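Local coordinates for protein YcaO (Methanopyrus kandleri, PDB 6CIB) that binds ATP-type nucleotides and magnesium and, as a YcaO-family enzyme, probably uses them to install thioamides in a peptide backbone, at residues 17-20 with 21-25. Residues are numbered along the deposited sequence; the frame is centred on the assembly and turned at random.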
ATOM      1  N   LYS A  17      -0.108 -21.113   1.939  1.00 31.38           N
ATOM      2  CA  LYS A  17      -0.611 -22.232   2.752  1.00 33.02           C
ATOM      3  C   LYS A  17       0.235 -22.468   4.010  1.00 32.19           C
ATOM      4  O   LYS A  17      -0.318 -22.724   5.075  1.00 31.44           O
ATOM      5  CB  LYS A  17      -0.774 -23.514   1.918  1.00 36.49           C
ATOM      6  CG  LYS A  17       0.519 -24.135   1.410  1.00 40.02           C
ATOM      7  CD  LYS A  17       0.250 -25.383   0.589  1.00 42.32           C
ATOM      8  CE  LYS A  17       1.556 -25.994   0.106  1.00 42.66           C
ATOM      9  NZ  LYS A  17       1.272 -27.264  -0.617  1.00 46.36           N
ATOM     10  N   GLU A  18       1.560 -22.342   3.875  1.00 32.73           N
ATOM     11  CA  GLU A  18       2.503 -22.459   4.993  1.00 34.39           C
ATOM     12  C   GLU A  18       2.300 -21.322   5.996  1.00 33.60           C
ATOM     13  O   GLU A  18       2.223 -21.550   7.204  1.00 34.54           O
ATOM     14  CB  GLU A  18       3.948 -22.472   4.475  1.00 36.60           C
ATOM     15  CG  GLU A  18       4.421 -23.841   4.014  1.00 40.48           C
ATOM     16  CD  GLU A  18       5.255 -23.819   2.737  1.00 46.11           C
ATOM     17  OE1 GLU A  18       6.104 -22.906   2.522  1.00 44.18           O
ATOM     18  OE2 GLU A  18       5.064 -24.760   1.933  1.00 51.08           O
ATOM     19  N   THR A  19       2.196 -20.103   5.473  1.00 32.47           N
ATOM     20  CA  THR A  19       1.996 -18.909   6.287  1.00 31.16           C
ATOM     21  C   THR A  19       0.670 -18.941   7.045  1.00 29.16           C
ATOM     22  O   THR A  19       0.634 -18.561   8.211  1.00 29.63           O
ATOM     23  CB  THR A  19       2.163 -17.630   5.434  1.00 30.32           C
ATOM     24  OG1 THR A  19       3.482 -17.639   4.888  1.00 31.41           O
ATOM     25  CG2 THR A  19       1.983 -16.346   6.270  1.00 29.37           C
ATOM     26  N   LEU A  20      -0.395 -19.420   6.401  1.00 29.09           N
ATOM     27  CA  LEU A  20      -1.689 -19.551   7.074  1.00 30.57           C
ATOM     28  C   LEU A  20      -1.609 -20.533   8.247  1.00 33.21           C
ATOM     29  O   LEU A  20      -2.129 -20.253   9.337  1.00 33.08           O
ATOM     30  CB  LEU A  20      -2.815 -19.941   6.099  1.00 28.73           C
ATOM     31  CG  LEU A  20      -4.267 -19.896   6.622  1.00 29.15           C
ATOM     32  CD1 LEU A  20      -4.611 -18.607   7.375  1.00 28.83           C
ATOM     33  CD2 LEU A  20      -5.260 -20.125   5.497  1.00 28.37           C
ATOM     34  N   ARG A  21      -0.937 -21.660   8.018  1.00 33.23           N
ATOM     35  CA  ARG A  21      -0.753 -22.686   9.045  1.00 36.57           C
ATOM     36  C   ARG A  21      -0.012 -22.090  10.245  1.00 36.47           C
ATOM     37  O   ARG A  21      -0.394 -22.321  11.391  1.00 37.17           O
ATOM     38  CB  ARG A  21      -0.014 -23.894   8.445  1.00 37.49           C
ATOM     39  CG  ARG A  21       0.185 -25.084   9.371  1.00 39.44           C
ATOM     40  CD  ARG A  21       0.501 -26.373   8.609  1.00 41.28           C
ATOM     41  NE  ARG A  21       1.552 -26.209   7.605  1.00 44.85           N
ATOM     42  CZ  ARG A  21       1.428 -26.471   6.302  1.00 45.11           C
ATOM     43  NH1 ARG A  21       0.296 -26.943   5.793  1.00 43.05           N
ATOM     44  NH2 ARG A  21       2.463 -26.272   5.499  1.00 45.90           N
ATOM     45  N   TRP A  22       1.013 -21.293   9.944  1.00 37.39           N
ATOM     46  CA  TRP A  22       1.833 -20.570  10.913  1.00 37.52           C
ATOM     47  C   TRP A  22       1.039 -19.493  11.685  1.00 37.99           C
ATOM     48  O   TRP A  22       1.160 -19.400  12.912  1.00 37.51           O
ATOM     49  CB  TRP A  22       3.037 -19.986  10.163  1.00 39.91           C
ATOM     50  CG  TRP A  22       3.995 -19.111  10.923  1.00 41.70           C
ATOM     51  CD1 TRP A  22       5.095 -19.512  11.636  1.00 43.23           C
ATOM     52  CD2 TRP A  22       3.983 -17.679  10.979  1.00 41.72           C
ATOM     53  NE1 TRP A  22       5.751 -18.417  12.154  1.00 43.15           N
ATOM     54  CE2 TRP A  22       5.093 -17.281  11.764  1.00 42.58           C
ATOM     55  CE3 TRP A  22       3.134 -16.691  10.451  1.00 42.60           C
ATOM     56  CZ2 TRP A  22       5.376 -15.936  12.038  1.00 43.75           C
ATOM     57  CZ3 TRP A  22       3.415 -15.344  10.726  1.00 42.16           C
ATOM     58  CH2 TRP A  22       4.526 -14.986  11.513  1.00 44.03           C
ATOM     59  N   ILE A  23       0.226 -18.700  10.974  1.00 35.16           N
ATOM     60  CA  ILE A  23      -0.677 -17.701  11.596  1.00 32.96           C
ATOM     61  C   ILE A  23      -1.620 -18.379  12.602  1.00 31.32           C
ATOM     62  O   ILE A  23      -1.805 -17.886  13.722  1.00 31.72           O
ATOM     63  CB  ILE A  23      -1.482 -16.890  10.527  1.00 30.91           C
ATOM     64  CG1 ILE A  23      -0.571 -15.880   9.802  1.00 29.82           C
ATOM     65  CG2 ILE A  23      -2.690 -16.178  11.142  1.00 30.69           C
ATOM     66  CD1 ILE A  23      -1.109 -15.379   8.465  1.00 28.84           C
ATOM     67  N   ARG A  24      -2.191 -19.509  12.192  1.00 30.92           N
ATOM     68  CA  ARG A  24      -3.136 -20.261  13.012  1.00 34.15           C
ATOM     69  C   ARG A  24      -2.496 -20.884  14.252  1.00 35.36           C
ATOM     70  O   ARG A  24      -3.060 -20.809  15.349  1.00 33.83           O
ATOM     71  CB  ARG A  24      -3.847 -21.314  12.176  1.00 32.51           C
ATOM     72  CG  ARG A  24      -5.031 -20.742  11.432  1.00 32.92           C
ATOM     73  CD  ARG A  24      -5.423 -21.607  10.261  1.00 33.02           C
ATOM     74  NE  ARG A  24      -6.547 -21.014   9.541  1.00 32.06           N
ATOM     75  CZ  ARG A  24      -7.063 -21.480   8.408  1.00 32.66           C
ATOM     76  NH1 ARG A  24      -6.557 -22.561   7.819  1.00 32.05           N
ATOM     77  NH2 ARG A  24      -8.088 -20.843   7.849  1.00 31.52           N
ATOM     78  N   HIS A  25      -1.316 -21.477  14.071  1.00 37.52           N
ATOM     79  CA  HIS A  25      -0.566 -22.088  15.170  1.00 39.19           C
ATOM     80  C   HIS A  25      -0.207 -21.056  16.242  1.00 39.14           C
ATOM     81  O   HIS A  25      -0.350 -21.324  17.443  1.00 37.90           O
ATOM     82  CB  HIS A  25       0.697 -22.770  14.644  1.00 41.68           C
ATOM     83  CG  HIS A  25       1.573 -23.324  15.724  1.00 44.07           C
ATOM     84  ND1 HIS A  25       2.773 -22.746  16.077  1.00 45.42           N
ATOM     85  CD2 HIS A  25       1.410 -24.388  16.547  1.00 44.82           C
ATOM     86  CE1 HIS A  25       3.320 -23.437  17.062  1.00 46.13           C
ATOM     87  NE2 HIS A  25       2.512 -24.439  17.365  1.00 45.82           N
TER
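L20 packs against one face of the R24 guanidinium, L20 CG 3.6 Å from its plane and over the centre, and L20 CD2 3.6 Å from R24 NH1. A chi1 of -84° leans the R24 chain back along the helix, and its extended CG-to-NE run carries the guanidinium over L20. With an alanine in place of L20, the R24 guanidinium is likely to lose its hydrophobic support and turn more freely, and a gap would probably open beside V73.

One residue earlier the contact is aliphatic, T19 CG2 lying 3.9 Å from I23 CD1. T19 CG2 stands anti to the backbone N (chi1 -59° for OG1), which leaves the hydroxyl to hydrogen-bond R152 NH1. R152 also makes a cation-pi contact with W22, whose ring brings its edge to T19 O.

Between E18 and R21, E18 CG lies 3.5 Å from R21 NH2. The opposite charges remain apart, E18 OE2 to R21 NH2 being 4.7 Å, while E18 OE1 accepts from L15 N.

Four backbone bonds across the two segments run from N-H of i+4 to the carbonyl of i. The shortest, I23 N to T19 O at 2.8 Å, has an N-H...O angle of 162°; R21 N to K17 O spans 3.2 Å.

This pattern defines an alpha-helix, 16-25, which packs on helix 68-85 through T19, L20 and I23 and contributes T19 to the ADP pocket.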